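PDB 4NQ3: cyanuric acid amidohydrolase from Azorhizobium caulinodans, which hydrolytically opens the s-triazine ring of cyanuric acid, giving carboxybiuret that decarboxylates to biuret, a step in the breakdown of herbicides such as atrazine. Local coordinates for residues G247-A252 / A348-R353; D258-T263 / R293-R298; M130-V135 / I195-G200. One frame throughout, in Å; residues are numbered along the deposited sequence.

Contact 1: G247-A252 / A348-R353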
ATOM      1  N   GLY A 247       5.374 -31.736 -32.697  1.00 31.38           N
ATOM      2  CA  GLY A 247       4.193 -31.592 -31.882  1.00 30.32           C
ATOM      3  C   GLY A 247       3.360 -30.450 -32.417  1.00 37.80           C
ATOM      4  O   GLY A 247       3.733 -29.768 -33.370  1.00 42.78           O
ATOM      5  N   PRO A 248       2.206 -30.229 -31.806  1.00 35.02           N
ATOM      6  CA  PRO A 248       1.283 -29.203 -32.282  1.00 32.99           C
ATOM      7  C   PRO A 248       1.705 -27.788 -31.903  1.00 36.13           C
ATOM      8  O   PRO A 248       1.289 -26.822 -32.540  1.00 40.37           O
ATOM      9  CB  PRO A 248      -0.030 -29.583 -31.597  1.00 32.23           C
ATOM     10  CG  PRO A 248       0.373 -30.306 -30.377  1.00 29.20           C
ATOM     11  CD  PRO A 248       1.660 -31.008 -30.682  1.00 29.21           C
ATOM     12  N   LEU A 249       2.523 -27.656 -30.870  1.00 36.37           N
ATOM     13  CA  LEU A 249       2.772 -26.335 -30.320  1.00 35.43           C
ATOM     14  C   LEU A 249       3.922 -25.608 -31.012  1.00 34.94           C
ATOM     15  O   LEU A 249       5.004 -26.171 -31.196  1.00 37.65           O
ATOM     16  CB  LEU A 249       3.037 -26.451 -28.814  1.00 33.28           C
ATOM     17  CG  LEU A 249       1.861 -26.837 -27.903  1.00 26.82           C
ATOM     18  CD1 LEU A 249       2.300 -26.901 -26.473  1.00 24.36           C
ATOM     19  CD2 LEU A 249       0.749 -25.808 -28.046  1.00 26.55           C
ATOM     20  N   ALA A 250       3.670 -24.359 -31.405  1.00 33.50           N
ATOM     21  CA  ALA A 250       4.728 -23.447 -31.860  1.00 35.82           C
ATOM     22  C   ALA A 250       4.775 -22.200 -30.976  1.00 37.21           C
ATOM     23  O   ALA A 250       3.856 -21.945 -30.180  1.00 43.96           O
ATOM     24  CB  ALA A 250       4.523 -23.049 -33.286  1.00 31.72           C
ATOM     25  N   ILE A 251       5.834 -21.414 -31.119  1.00 34.36           N
ATOM     26  CA  ILE A 251       5.941 -20.191 -30.341  1.00 28.13           C
ATOM     27  C   ILE A 251       6.311 -19.074 -31.284  1.00 41.70           C
ATOM     28  O   ILE A 251       7.078 -19.281 -32.220  1.00 46.56           O
ATOM     29  CB  ILE A 251       6.989 -20.318 -29.199  1.00 32.31           C
ATOM     30  CG1 ILE A 251       6.975 -19.088 -28.292  1.00 30.79           C
ATOM     31  CG2 ILE A 251       8.392 -20.584 -29.756  1.00 33.13           C
ATOM     32  CD1 ILE A 251       7.837 -19.235 -27.045  1.00 24.53           C
ATOM     33  N   ALA A 252       5.720 -17.907 -31.066  1.00 44.80           N
ATOM     34  CA  ALA A 252       6.055 -16.705 -31.814  1.00 30.85           C
ATOM     35  C   ALA A 252       6.261 -15.611 -30.785  1.00 35.97           C
ATOM     36  O   ALA A 252       5.801 -15.753 -29.649  1.00 40.29           O
ATOM     37  CB  ALA A 252       4.955 -16.351 -32.788  1.00 32.51           C
ATOM     38  N   ALA A 348       5.591 -13.020 -25.918  1.00 36.31           N
ATOM     39  CA  ALA A 348       5.627 -14.252 -26.689  1.00 23.75           C
ATOM     40  C   ALA A 348       4.273 -14.934 -26.587  1.00 31.08           C
ATOM     41  O   ALA A 348       3.569 -14.801 -25.581  1.00 37.69           O
ATOM     42  CB  ALA A 348       6.728 -15.166 -26.199  1.00 22.64           C
ATOM     43  N   VAL A 349       3.904 -15.665 -27.628  1.00 30.42           N
ATOM     44  CA  VAL A 349       2.658 -16.405 -27.614  1.00 26.81           C
ATOM     45  C   VAL A 349       2.942 -17.845 -27.932  1.00 34.39           C
ATOM     46  O   VAL A 349       3.816 -18.132 -28.753  1.00 40.89           O
ATOM     47  CB  VAL A 349       1.670 -15.853 -28.624  1.00 31.77           C
ATOM     48  CG1 VAL A 349       0.401 -16.655 -28.595  1.00 31.73           C
ATOM     49  CG2 VAL A 349       1.385 -14.409 -28.308  1.00 34.37           C
ATOM     50  N   ILE A 350       2.224 -18.750 -27.278  1.00 27.31           N
ATOM     51  CA  ILE A 350       2.374 -20.178 -27.544  1.00 27.73           C
ATOM     52  C   ILE A 350       1.044 -20.779 -27.914  1.00 34.10           C
ATOM     53  O   ILE A 350       0.131 -20.820 -27.092  1.00 40.99           O
ATOM     54  CB  ILE A 350       2.915 -20.937 -26.354  1.00 26.43           C
ATOM     55  CG1 ILE A 350       4.351 -20.514 -26.061  1.00 24.78           C
ATOM     56  CG2 ILE A 350       2.846 -22.425 -26.633  1.00 28.04           C
ATOM     57  CD1 ILE A 350       4.917 -21.208 -24.881  1.00 23.57           C
ATOM     58  N   ALA A 351       0.916 -21.229 -29.153  1.00 32.46           N
ATOM     59  CA  ALA A 351      -0.378 -21.720 -29.618  1.00 36.97           C
ATOM     60  C   ALA A 351      -0.240 -22.946 -30.514  1.00 46.41           C
ATOM     61  O   ALA A 351       0.853 -23.239 -30.996  1.00 56.58           O
ATOM     62  CB  ALA A 351      -1.100 -20.611 -30.357  1.00 34.39           C
ATOM     63  N   ALA A 352      -1.340 -23.661 -30.743  1.00 48.11           N
ATOM     64  CA  ALA A 352      -1.341 -24.683 -31.787  1.00 48.20           C
ATOM     65  C   ALA A 352      -1.922 -24.091 -33.078  1.00 54.60           C
ATOM     66  O   ALA A 352      -2.718 -23.140 -33.043  1.00 50.03           O
ATOM     67  CB  ALA A 352      -2.119 -25.904 -31.356  1.00 39.92           C
ATOM     68  N   ARG A 353      -1.505 -24.633 -34.222  1.00 63.90           N
ATOM     69  CA  ARG A 353      -1.982 -24.139 -35.512  1.00 74.13           C
ATOM     70  C   ARG A 353      -3.401 -24.624 -35.809  1.00 80.31           C
ATOM     71  O   ARG A 353      -3.718 -25.800 -35.604  1.00 75.64           O
ATOM     72  CB  ARG A 353      -1.036 -24.559 -36.642  1.00 76.09           C
ATOM     73  CG  ARG A 353      -1.467 -24.057 -38.032  1.00 75.67           C
ATOM     74  CD  ARG A 353      -0.334 -24.129 -39.051  1.00 71.92           C
ATOM     75  NE  ARG A 353       0.722 -23.157 -38.764  1.00 69.90           N
ATOM     76  CZ  ARG A 353       0.689 -21.882 -39.152  1.00 69.64           C
ATOM     77  NH1 ARG A 353      -0.348 -21.428 -39.845  1.00 76.40           N
ATOM     78  NH2 ARG A 353       1.687 -21.059 -38.854  1.00 64.36           N
TER
HETATM   79  O   HOH W   1      -0.604 -27.066 -34.395  1.00 52.37           O
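Strands 249-252 and 348-352 run antiparallel, their axes approaching to 4.8 Å with 152° between their directions. They belong to the four-stranded mixed sheet of what is probably the third repeating unit, pairing its first strand with its last. Ala-250 with Ala-351 and Ala-252 with Val-349 are hydrogen-bonded pairs, each joined by two backbone bonds, and the non-hydrogen-bonded pair Ile-251/Ile-350 sits between them. The bond from Val-349 N to Ala-252 O measures 2.8 Å and is nearly straight, whereas that from Ala-351 N to Ala-250 O is 3.2 Å and bent to 148° at the hydrogen. Beyond the ladder a water closes the gap between the chains: it donates to Pro-248 O at 2.7 Å and accepts from Arg-353 N at 2.6 Å.

On one face the two isoleucines meet, crossing obliquely, with Ile-251 CG1 3.7 Å from Ile-350 CG1. Ile-251 places CG1 anti to its backbone N (chi1 -173°), which carries CD1 on along Ile-350 to within 4.3 Å of Ala-348 CB. Leu-249 adds its CD2 branch, 4.2 Å from Ile-350 CG2. Leu-107 of strand 106-113 covers this isoleucine face, and Leu-249 also shares a backbone hydrogen bond with it, so the sheet meets a strand of the preceding repeat here. On the reverse face Ala-250, Ala-252 and Val-349 pack on Leu-272, while helix 263-271 covers Ala-252 and Val-349.

The split is chemical: the four mutual backbone bonds satisfy polar groups between the strands, while the side chains the two strands present to either face are aliphatic, branched ones filling the interface with neighbouring strands and Ala-252 and Val-349 packed against helix 263-271.

Contact 2: D258-T263 / R293-R298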
ATOM      1  N   ASP A 258       5.597   0.115 -26.492  1.00 46.94           N
ATOM      2  CA  ASP A 258       5.238   0.663 -25.188  1.00 43.54           C
ATOM      3  C   ASP A 258       4.102  -0.151 -24.537  1.00 42.11           C
ATOM      4  O   ASP A 258       3.719  -1.221 -25.030  1.00 36.89           O
ATOM      5  CB  ASP A 258       4.862   2.143 -25.294  1.00 42.90           C
ATOM      6  CG  ASP A 258       3.783   2.405 -26.313  1.00 54.43           C
ATOM      7  OD1 ASP A 258       2.916   1.522 -26.503  1.00 47.27           O
ATOM      8  OD2 ASP A 258       3.806   3.502 -26.928  1.00 61.95           O
ATOM      9  N   ALA A 259       3.578   0.375 -23.432  1.00 43.58           N
ATOM     10  CA  ALA A 259       2.670  -0.366 -22.565  1.00 35.90           C
ATOM     11  C   ALA A 259       1.320  -0.640 -23.213  1.00 44.11           C
ATOM     12  O   ALA A 259       0.568  -1.481 -22.736  1.00 47.24           O
ATOM     13  CB  ALA A 259       2.487   0.360 -21.246  1.00 36.01           C
ATOM     14  N   ILE A 260       0.986   0.057 -24.287  1.00 39.40           N
ATOM     15  CA  ILE A 260      -0.300  -0.218 -24.908  1.00 40.74           C
ATOM     16  C   ILE A 260      -0.145  -0.686 -26.349  1.00 56.67           C
ATOM     17  O   ILE A 260      -1.104  -0.678 -27.132  1.00 56.83           O
ATOM     18  CB  ILE A 260      -1.231   0.998 -24.865  1.00 43.64           C
ATOM     19  CG1 ILE A 260      -0.572   2.198 -25.533  1.00 45.97           C
ATOM     20  CG2 ILE A 260      -1.629   1.317 -23.433  1.00 42.99           C
ATOM     21  CD1 ILE A 260      -1.427   3.408 -25.507  1.00 49.08           C
ATOM     22  N   ASP A 261       1.062  -1.133 -26.686  1.00 48.01           N
ATOM     23  CA  ASP A 261       1.335  -1.625 -28.029  1.00 48.98           C
ATOM     24  C   ASP A 261       0.942  -3.096 -28.141  1.00 49.56           C
ATOM     25  O   ASP A 261       1.749  -3.981 -27.855  1.00 53.02           O
ATOM     26  CB  ASP A 261       2.810  -1.432 -28.377  1.00 50.62           C
ATOM     27  CG  ASP A 261       3.115  -1.782 -29.818  1.00 59.19           C
ATOM     28  OD1 ASP A 261       2.187  -1.671 -30.655  1.00 68.17           O
ATOM     29  OD2 ASP A 261       4.277  -2.161 -30.109  1.00 56.17           O
ATOM     30  N   VAL A 262      -0.301  -3.355 -28.541  1.00 49.29           N
ATOM     31  CA  VAL A 262      -0.837  -4.718 -28.518  1.00 49.85           C
ATOM     32  C   VAL A 262      -0.682  -5.381 -29.873  1.00 54.66           C
ATOM     33  O   VAL A 262      -1.130  -6.512 -30.062  1.00 63.16           O
ATOM     34  CB  VAL A 262      -2.327  -4.763 -28.089  1.00 47.30           C
ATOM     35  CG1 VAL A 262      -2.471  -4.578 -26.577  1.00 39.94           C
ATOM     36  CG2 VAL A 262      -3.130  -3.730 -28.853  1.00 55.30           C
ATOM     37  N   THR A 263      -0.076  -4.668 -30.820  1.00 51.99           N
ATOM     38  CA  THR A 263       0.081  -5.172 -32.188  1.00 54.31           C
ATOM     39  C   THR A 263       0.993  -6.413 -32.343  1.00 51.58           C
ATOM     40  O   THR A 263       0.695  -7.297 -33.146  1.00 52.40           O
ATOM     41  CB  THR A 263       0.610  -4.058 -33.093  1.00 63.14           C
ATOM     42  OG1 THR A 263       1.579  -3.307 -32.356  1.00 77.10           O
ATOM     43  CG2 THR A 263      -0.491  -3.096 -33.463  1.00 57.81           C
ATOM     44  N   ARG A 293       6.406   9.198 -19.506  1.00 38.87           N
ATOM     45  CA  ARG A 293       5.307   9.429 -20.447  1.00 47.05           C
ATOM     46  C   ARG A 293       4.996   8.192 -21.282  1.00 44.25           C
ATOM     47  O   ARG A 293       5.878   7.379 -21.551  1.00 42.30           O
ATOM     48  CB  ARG A 293       5.623  10.607 -21.396  1.00 55.69           C
ATOM     49  CG  ARG A 293       6.152  11.875 -20.730  1.00 60.77           C
ATOM     50  CD  ARG A 293       6.215  13.063 -21.693  1.00 67.81           C
ATOM     51  NE  ARG A 293       6.423  14.333 -20.978  1.00 79.10           N
ATOM     52  CZ  ARG A 293       5.462  15.224 -20.685  1.00 81.09           C
ATOM     53  NH1 ARG A 293       4.197  15.021 -21.056  1.00 76.52           N
ATOM     54  NH2 ARG A 293       5.769  16.337 -20.024  1.00 82.53           N
ATOM     55  N   ILE A 294       3.731   8.059 -21.680  1.00 46.62           N
ATOM     56  CA  ILE A 294       3.342   7.123 -22.727  1.00 46.76           C
ATOM     57  C   ILE A 294       2.705   7.905 -23.884  1.00 49.11           C
ATOM     58  O   ILE A 294       1.646   8.537 -23.716  1.00 47.81           O
ATOM     59  CB  ILE A 294       2.366   6.052 -22.208  1.00 37.23           C
ATOM     60  CG1 ILE A 294       2.979   5.335 -21.000  1.00 37.18           C
ATOM     61  CG2 ILE A 294       1.985   5.084 -23.331  1.00 37.51           C
ATOM     62  CD1 ILE A 294       2.095   4.282 -20.384  1.00 36.15           C
ATOM     63  N   ARG A 295       3.367   7.853 -25.045  1.00 49.64           N
ATOM     64  CA  ARG A 295       2.939   8.541 -26.271  1.00 40.29           C
ATOM     65  C   ARG A 295       2.615  10.012 -26.014  1.00 45.61           C
ATOM     66  O   ARG A 295       1.596  10.525 -26.470  1.00 49.93           O
ATOM     67  CB  ARG A 295       1.747   7.811 -26.900  1.00 40.45           C
ATOM     68  CG  ARG A 295       2.057   6.350 -27.234  1.00 40.16           C
ATOM     69  CD  ARG A 295       0.957   5.651 -28.005  1.00 40.72           C
ATOM     70  NE  ARG A 295       1.302   4.267 -28.316  1.00 47.76           N
ATOM     71  CZ  ARG A 295       0.468   3.379 -28.864  1.00 50.31           C
ATOM     72  NH1 ARG A 295      -0.778   3.737 -29.149  1.00 52.28           N
ATOM     73  NH2 ARG A 295       0.872   2.126 -29.117  1.00 46.98           N
ATOM     74  N   GLY A 296       3.523  10.671 -25.293  1.00 40.93           N
ATOM     75  CA  GLY A 296       3.453  12.080 -24.968  1.00 41.78           C
ATOM     76  C   GLY A 296       2.729  12.400 -23.671  1.00 61.91           C
ATOM     77  O   GLY A 296       2.939  13.471 -23.094  1.00 59.45           O
ATOM     78  N   LYS A 297       1.907  11.465 -23.191  1.00 59.36           N
ATOM     79  CA  LYS A 297       1.015  11.709 -22.050  1.00 54.48           C
ATOM     80  C   LYS A 297       1.694  11.236 -20.772  1.00 48.88           C
ATOM     81  O   LYS A 297       2.219  10.129 -20.741  1.00 50.88           O
ATOM     82  CB  LYS A 297      -0.314  10.971 -22.241  1.00 55.03           C
ATOM     83  CG  LYS A 297      -0.971  11.198 -23.603  1.00 60.86           C
ATOM     84  CD  LYS A 297      -1.376  12.650 -23.832  1.00 61.02           C
ATOM     85  CE  LYS A 297      -1.956  12.858 -25.236  1.00 60.20           C
ATOM     86  NZ  LYS A 297      -3.197  12.049 -25.486  1.00 61.14           N
ATOM     87  N   ARG A 298       1.711  12.059 -19.729  1.00 40.28           N
ATOM     88  CA  ARG A 298       2.438  11.683 -18.518  1.00 43.37           C
ATOM     89  C   ARG A 298       1.724  10.552 -17.808  1.00 46.26           C
ATOM     90  O   ARG A 298       0.513  10.402 -17.935  1.00 53.02           O
ATOM     91  CB  ARG A 298       2.620  12.864 -17.563  1.00 41.42           C
ATOM     92  CG  ARG A 298       1.516  13.043 -16.518  1.00 43.07           C
ATOM     93  CD  ARG A 298       1.662  14.380 -15.769  1.00 44.06           C
ATOM     94  NE  ARG A 298       1.977  14.172 -14.363  1.00 49.29           N
ATOM     95  CZ  ARG A 298       1.103  14.295 -13.365  1.00 60.26           C
ATOM     96  NH1 ARG A 298       1.489  14.072 -12.109  1.00 58.27           N
ATOM     97  NH2 ARG A 298      -0.153  14.649 -13.614  1.00 65.12           N
TER
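A type I turn, Asp-258 to Asp-261, in the loop between strand 249-256 and helix 263-271, receives the tip of a beta hairpin whose type I' turn runs from Ile-294 to Lys-297. Asp-258 doubles as the head of an Asx turn: its OD1 accepts from Ile-260 N at 3.3 Å, the donor arriving from above the carboxylate plane.

The charged part is a salt bridge between Asp-258 and Arg-295, whose side chains cross at about a right angle. Arg-295 NE donates to Asp-258 OD2 at 3.0 Å, meeting the syn lone pair nearly in the guanidinium plane. The companion bond, from Arg-295 NH2 to Asp-258 OD1, is weak at 3.4 Å; the carboxylate and guanidinium planes are turned 45° apart. An alanine at Asp-258 would remove both the partner of Arg-295 NE and the acceptor for Ile-260 N, and would probably loosen the turn and the hold on the hairpin together. Across the subunit boundary Arg-295 NH1 bonds to Gly-326 O of the second subunit, so a single guanidinium ties the turn to the tetramer interface.

The apolar part lies alongside. Ala-259 CB touches Ile-294 CD1 at 4.0 Å, and helix 309-325 backs the turn through Phe-316 and Val-317. Over one face of the guanidinium, above its centre, sits Ile-260, whose CG1 is 3.7 Å from Arg-295 CZ.

Contact 3: M130-V135 / I195-G200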
HETATM    1  N   MSE A 130      27.538 -14.916 -15.910  1.00 31.79           N
HETATM    2  CA  MSE A 130      27.015 -16.146 -15.321  1.00 28.19           C
HETATM    3  C   MSE A 130      25.767 -16.589 -16.079  1.00 24.58           C
HETATM    4  O   MSE A 130      25.647 -17.743 -16.478  1.00 27.73           O
HETATM    5  CB  MSE A 130      26.711 -15.953 -13.827  1.00 25.80           C
HETATM    6  CG  MSE A 130      26.268 -17.222 -13.161  1.00 24.56           C
HETATM    7 SE   MSE A 130      26.066 -17.088 -11.238  0.63 26.08          SE
HETATM    8  CE  MSE A 130      27.872 -16.523 -10.807  1.00 65.60           C
ATOM      9  N   VAL A 131      24.860 -15.649 -16.304  1.00 28.01           N
ATOM     10  CA  VAL A 131      23.612 -15.942 -16.975  1.00 24.51           C
ATOM     11  C   VAL A 131      23.874 -16.285 -18.437  1.00 25.37           C
ATOM     12  O   VAL A 131      23.317 -17.256 -18.964  1.00 22.54           O
ATOM     13  CB  VAL A 131      22.648 -14.741 -16.856  1.00 21.80           C
ATOM     14  CG1 VAL A 131      21.463 -14.897 -17.764  1.00 21.41           C
ATOM     15  CG2 VAL A 131      22.193 -14.572 -15.404  1.00 20.50           C
ATOM     16  N   ALA A 132      24.778 -15.537 -19.070  1.00 28.39           N
ATOM     17  CA  ALA A 132      25.121 -15.782 -20.467  1.00 26.78           C
ATOM     18  C   ALA A 132      25.563 -17.219 -20.685  1.00 28.02           C
ATOM     19  O   ALA A 132      25.127 -17.874 -21.639  1.00 29.48           O
ATOM     20  CB  ALA A 132      26.196 -14.842 -20.907  1.00 30.22           C
ATOM     21  N   GLN A 133      26.432 -17.704 -19.799  1.00 26.45           N
ATOM     22  CA  GLN A 133      26.928 -19.072 -19.867  1.00 29.74           C
ATOM     23  C   GLN A 133      25.765 -20.041 -19.718  1.00 30.93           C
ATOM     24  O   GLN A 133      25.659 -21.003 -20.482  1.00 36.05           O
ATOM     25  CB  GLN A 133      28.004 -19.328 -18.804  1.00 38.02           C
ATOM     26  CG  GLN A 133      29.444 -19.035 -19.293  1.00 50.89           C
ATOM     27  CD  GLN A 133      30.445 -18.709 -18.152  1.00 74.69           C
ATOM     28  OE1 GLN A 133      30.130 -18.826 -16.956  1.00 65.53           O
ATOM     29  NE2 GLN A 133      31.647 -18.260 -18.536  1.00 84.80           N
ATOM     30  N   ALA A 134      24.917 -19.816 -18.712  1.00 31.04           N
ATOM     31  CA  ALA A 134      23.750 -20.669 -18.506  1.00 20.48           C
ATOM     32  C   ALA A 134      22.800 -20.694 -19.714  1.00 32.90           C
ATOM     33  O   ALA A 134      22.314 -21.763 -20.122  1.00 28.06           O
ATOM     34  CB  ALA A 134      23.000 -20.229 -17.281  1.00 18.96           C
ATOM     35  N   VAL A 135      22.554 -19.526 -20.306  1.00 29.90           N
ATOM     36  CA  VAL A 135      21.661 -19.463 -21.458  1.00 28.77           C
ATOM     37  C   VAL A 135      22.220 -20.252 -22.629  1.00 29.99           C
ATOM     38  O   VAL A 135      21.456 -20.863 -23.386  1.00 33.19           O
ATOM     39  CB  VAL A 135      21.406 -18.040 -21.917  1.00 22.25           C
ATOM     40  CG1 VAL A 135      20.549 -18.057 -23.147  1.00 23.05           C
ATOM     41  CG2 VAL A 135      20.722 -17.272 -20.823  1.00 21.36           C
ATOM     42  N   ILE A 195      21.464 -12.582 -21.311  1.00 20.15           N
ATOM     43  CA  ILE A 195      20.708 -13.208 -22.383  1.00 27.75           C
ATOM     44  C   ILE A 195      21.081 -12.579 -23.726  1.00 33.39           C
ATOM     45  O   ILE A 195      21.295 -13.281 -24.730  1.00 35.80           O
ATOM     46  CB  ILE A 195      19.190 -13.076 -22.156  1.00 26.85           C
ATOM     47  CG1 ILE A 195      18.767 -13.932 -20.966  1.00 24.43           C
ATOM     48  CG2 ILE A 195      18.409 -13.523 -23.382  1.00 19.90           C
ATOM     49  CD1 ILE A 195      17.394 -13.615 -20.465  1.00 20.59           C
ATOM     50  N   ALA A 196      21.179 -11.255 -23.737  1.00 31.42           N
ATOM     51  CA  ALA A 196      21.495 -10.555 -24.971  1.00 33.80           C
ATOM     52  C   ALA A 196      22.867 -11.024 -25.452  1.00 37.70           C
ATOM     53  O   ALA A 196      23.052 -11.395 -26.618  1.00 39.18           O
ATOM     54  CB  ALA A 196      21.462  -9.031 -24.760  1.00 27.91           C
ATOM     55  N   LEU A 197      23.813 -11.052 -24.523  1.00 33.69           N
ATOM     56  CA  LEU A 197      25.168 -11.438 -24.839  1.00 29.25           C
ATOM     57  C   LEU A 197      25.181 -12.844 -25.417  1.00 31.15           C
ATOM     58  O   LEU A 197      25.929 -13.140 -26.332  1.00 40.29           O
ATOM     59  CB  LEU A 197      26.051 -11.353 -23.601  1.00 30.52           C
ATOM     60  CG  LEU A 197      27.474 -11.847 -23.836  1.00 29.86           C
ATOM     61  CD1 LEU A 197      28.060 -11.103 -24.995  1.00 31.58           C
ATOM     62  CD2 LEU A 197      28.298 -11.644 -22.585  1.00 31.24           C
ATOM     63  N   ALA A 198      24.358 -13.720 -24.861  1.00 29.80           N
ATOM     64  CA  ALA A 198      24.361 -15.112 -25.274  1.00 29.29           C
ATOM     65  C   ALA A 198      23.703 -15.310 -26.640  1.00 29.86           C
ATOM     66  O   ALA A 198      24.014 -16.275 -27.349  1.00 32.31           O
ATOM     67  CB  ALA A 198      23.664 -15.969 -24.218  1.00 30.77           C
ATOM     68  N   LEU A 199      22.791 -14.414 -27.004  1.00 27.12           N
ATOM     69  CA  LEU A 199      22.083 -14.534 -28.272  1.00 26.81           C
ATOM     70  C   LEU A 199      22.734 -13.651 -29.338  1.00 35.56           C
ATOM     71  O   LEU A 199      22.334 -13.648 -30.497  1.00 39.61           O
ATOM     72  CB  LEU A 199      20.609 -14.167 -28.098  1.00 28.14           C
ATOM     73  CG  LEU A 199      19.743 -14.969 -27.117  1.00 30.37           C
ATOM     74  CD1 LEU A 199      18.300 -14.468 -27.128  1.00 24.63           C
ATOM     75  CD2 LEU A 199      19.772 -16.466 -27.423  1.00 26.26           C
ATOM     76  N   GLY A 200      23.746 -12.897 -28.946  1.00 28.70           N
ATOM     77  CA  GLY A 200      24.445 -12.071 -29.903  1.00 30.66           C
ATOM     78  C   GLY A 200      23.701 -10.804 -30.261  1.00 40.66           C
ATOM     79  O   GLY A 200      23.971 -10.187 -31.292  1.00 41.51           O
TER
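Two helices, 125-141 and 180-199, pack obliquely over a beta sheet in what is probably the second repeating unit, an alpha/beta layering in which their local axes pass 7.9 Å apart at an angle of 47°. No hydrogen bond crosses between them; the contact is aliphatic and mostly buried, with the backbones drawn close where Ala-132 faces Ala-198, their CA atoms 4.9 Å apart.

Ile-195 comes first. Its CB leaves the backbone away from helix 125-141, but CG1 lies beside the backbone N (chi1 -69°) and comes within 3.9 Å of Val-135 CG2, the two side chains crossing at about a right angle. The same CG1 also lies 4.3 Å from Val-131 CG1. Below, Ile-195 rests on Val-153, Val-155, Ala-223 and Cys-225, so it fills the space between helix 125-141 and strands 150-157 and 223-227, which carry the catalytic Lys-156 and the nucleophile Ser-226.

Leu-197 swings its CG anti to the backbone N and brings CD2 alongside the methyl of Ala-132, its CB, at 4.2 Å, on the flank of the crossing remote from Ile-195. Ala-198, pointing toward the other helix, sits at the closest approach, its methyl between Ala-132 and Val-135, and the small side chains of the two alanines let the helices come this near. At the crossing itself, Ala-198 CB stands 3.8 Å from Val-135 CB and 3.5 Å from Ala-132 O.

How the contacts relate
Along the chain contact 3 comes first, and both segments of contact 2 fall between those of contact 1. None touches another: by nearest atoms contacts 1 and 2 are closest, about 8 Å; by centres contacts 1 and 3 are, about 24 Å. Contact 3 packs on the strands that carry Lys-156 and Ser-226, the side chain of Ile-195 about 12 Å from bound barbituric acid. Contact 2 is the peripheral one, yet the Asp-258 side chain is about 9 Å from a magnesium ion. Contact 1 joins strands of the sheet that also carries substrate-binding Ser-333, about 11 Å from Ala-348, side chain to side chain.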